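Disulfide oxidoreductase (Xylella fastidiosa, PDB 2REM) is a DsbA-type thiol oxidoreductase that probably oxidises cysteine pairs of periplasmic proteins to disulfides. Local coordinates at residues D112-F117 / D126-T131. Numbering follows the deposited sequence.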
loop_
_atom_site.group_PDB
_atom_site.type_symbol
_atom_site.label_atom_id
_atom_site.label_comp_id
_atom_site.label_asym_id
_atom_site.label_seq_id
_atom_site.Cartn_x
_atom_site.Cartn_y
_atom_site.Cartn_z
ATOM N N ASP A 112 -0.486 -20.852 7.834
ATOM C CA ASP A 112 -1.036 -21.198 9.151
ATOM C C ASP A 112 -0.794 -20.193 10.280
ATOM O O ASP A 112 -1.688 -20.002 11.097
ATOM C CB ASP A 112 -0.921 -22.684 9.548
ATOM C CG ASP A 112 0.488 -23.182 9.619
ATOM O OD1 ASP A 112 0.785 -24.178 8.903
ATOM O OD2 ASP A 112 1.278 -22.609 10.404
ATOM N N GLU A 113 0.357 -19.528 10.308
ATOM C CA GLU A 113 0.540 -18.402 11.217
ATOM C C GLU A 113 -0.464 -17.326 10.798
ATOM O O GLU A 113 -1.034 -16.658 11.633
ATOM C CB GLU A 113 1.933 -17.791 11.111
ATOM C CG GLU A 113 3.048 -18.538 11.831
ATOM C CD GLU A 113 3.832 -19.448 10.905
ATOM O OE1 GLU A 113 3.547 -19.483 9.682
ATOM O OE2 GLU A 113 4.735 -20.136 11.415
ATOM N N LEU A 114 -0.649 -17.157 9.493
ATOM C CA LEU A 114 -1.485 -16.063 9.029
ATOM C C LEU A 114 -2.935 -16.366 9.334
ATOM O O LEU A 114 -3.682 -15.485 9.757
ATOM C CB LEU A 114 -1.264 -15.773 7.548
ATOM C CG LEU A 114 0.120 -15.173 7.199
ATOM C CD1 LEU A 114 0.283 -15.116 5.690
ATOM C CD2 LEU A 114 0.282 -13.776 7.850
ATOM N N ALA A 115 -3.339 -17.608 9.122
ATOM C CA ALA A 115 -4.729 -17.974 9.396
ATOM C C ALA A 115 -5.043 -17.763 10.869
ATOM O O ALA A 115 -6.143 -17.317 11.208
ATOM C CB ALA A 115 -5.038 -19.400 8.953
ATOM N N VAL A 116 -4.082 -18.062 11.752
ATOM C CA VAL A 116 -4.308 -17.889 13.188
ATOM C C VAL A 116 -4.522 -16.410 13.451
ATOM O O VAL A 116 -5.445 -16.051 14.151
ATOM C CB VAL A 116 -3.155 -18.474 14.058
ATOM C CG1 VAL A 116 -3.283 -18.047 15.508
ATOM C CG2 VAL A 116 -3.156 -19.993 13.960
ATOM N N PHE A 117 -3.699 -15.565 12.841
ATOM C CA PHE A 117 -3.826 -14.129 12.999
ATOM C C PHE A 117 -5.229 -13.651 12.593
ATOM O O PHE A 117 -5.929 -12.976 13.374
ATOM C CB PHE A 117 -2.743 -13.388 12.202
ATOM C CG PHE A 117 -2.884 -11.907 12.262
ATOM C CD1 PHE A 117 -2.370 -11.200 13.351
ATOM C CD2 PHE A 117 -3.607 -11.225 11.294
ATOM C CE1 PHE A 117 -2.518 -9.832 13.444
ATOM C CE2 PHE A 117 -3.772 -9.825 11.385
ATOM C CZ PHE A 117 -3.208 -9.138 12.456
ATOM N N ASP A 126 -9.904 -22.091 7.247
ATOM C CA ASP A 126 -9.990 -22.755 5.935
ATOM C C ASP A 126 -10.313 -21.732 4.842
ATOM O O ASP A 126 -9.827 -21.838 3.717
ATOM C CB ASP A 126 -11.058 -23.852 5.930
ATOM C CG ASP A 126 -10.613 -25.117 6.654
ATOM O OD1 ASP A 126 -9.509 -25.142 7.262
ATOM O OD2 ASP A 126 -11.384 -26.109 6.593
ATOM N N ARG A 127 -11.153 -20.760 5.176
ATOM C CA ARG A 127 -11.420 -19.655 4.258
ATOM C C ARG A 127 -10.185 -18.772 4.060
ATOM O O ARG A 127 -9.900 -18.344 2.926
ATOM C CB ARG A 127 -12.626 -18.805 4.674
ATOM C CG ARG A 127 -13.100 -17.915 3.508
ATOM C CD ARG A 127 -14.404 -17.151 3.768
ATOM N NE ARG A 127 -15.406 -17.336 2.693
ATOM C CZ ARG A 127 -15.345 -16.813 1.458
ATOM N NH1 ARG A 127 -14.311 -16.068 1.070
ATOM N NH2 ARG A 127 -16.327 -17.046 0.584
ATOM N N PHE A 128 -9.469 -18.469 5.137
ATOM C CA PHE A 128 -8.239 -17.723 4.961
ATOM C C PHE A 128 -7.298 -18.452 4.000
ATOM O O PHE A 128 -6.791 -17.841 3.071
ATOM C CB PHE A 128 -7.466 -17.418 6.239
ATOM C CG PHE A 128 -6.273 -16.541 5.962
ATOM C CD1 PHE A 128 -6.451 -15.173 5.771
ATOM C CD2 PHE A 128 -5.013 -17.098 5.745
ATOM C CE1 PHE A 128 -5.372 -14.363 5.439
ATOM C CE2 PHE A 128 -3.909 -16.287 5.410
ATOM C CZ PHE A 128 -4.095 -14.930 5.262
ATOM N N VAL A 129 -7.080 -19.739 4.237
ATOM C CA VAL A 129 -6.164 -20.532 3.392
ATOM C C VAL A 129 -6.627 -20.587 1.942
ATOM O O VAL A 129 -5.826 -20.366 1.021
ATOM C CB VAL A 129 -5.901 -21.949 3.967
ATOM C CG1 VAL A 129 -5.129 -22.811 2.955
ATOM C CG2 VAL A 129 -5.127 -21.821 5.261
ATOM N N ALA A 130 -7.922 -20.835 1.745
ATOM C CA ALA A 130 -8.496 -20.847 0.411
ATOM C C ALA A 130 -8.321 -19.500 -0.259
ATOM O O ALA A 130 -8.124 -19.435 -1.449
ATOM C CB ALA A 130 -9.969 -21.238 0.444
ATOM N N THR A 131 -8.399 -18.421 0.513
ATOM C CA THR A 131 -8.340 -17.109 -0.079
ATOM C C THR A 131 -6.894 -16.798 -0.424
ATOM O O THR A 131 -6.598 -16.356 -1.531
ATOM C CB THR A 131 -8.930 -16.038 0.861
ATOM O OG1 THR A 131 -10.283 -16.389 1.170
ATOM C CG2 THR A 131 -8.939 -14.669 0.157
#
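The F128 ring carries one face against the backbone of helix 111-119, where L114 C lies over it. A115 CA approaches the same side obliquely, 3.8 Å from F128 CD2. At the outer end of the ring, L114 CB sits 3.4 Å from F128 CE2 and nearly as close to CZ. CG of F128 is anti to its backbone N (chi1 -175°), which carries the ring across to the other helix at L114 and A115. The Y118 ring also meets F128, the two planes nearly parallel. A115 CB meets both the ring, 3.9 Å from F128 CD2, and the root of that side chain, 4.1 Å from F128 CB; V129 adds a looser touch, its CG2 4.4 Å from A115 CB. Both helices belong to the all-helical insertion that DsbA proteins carry between two strands of the thioredoxin fold. The axes of segments 112-117 and 126-131 approach to 9.0 Å, with their N-to-C directions 129° apart, and the contact is purely apolar, without a hydrogen bond across it. The L114 side chain also touches M94 of helix 87-101, A77 of helix 71-83 and F132, while F128 also touches A80 of helix 71-83 and V123 in the loop before helix 125-132.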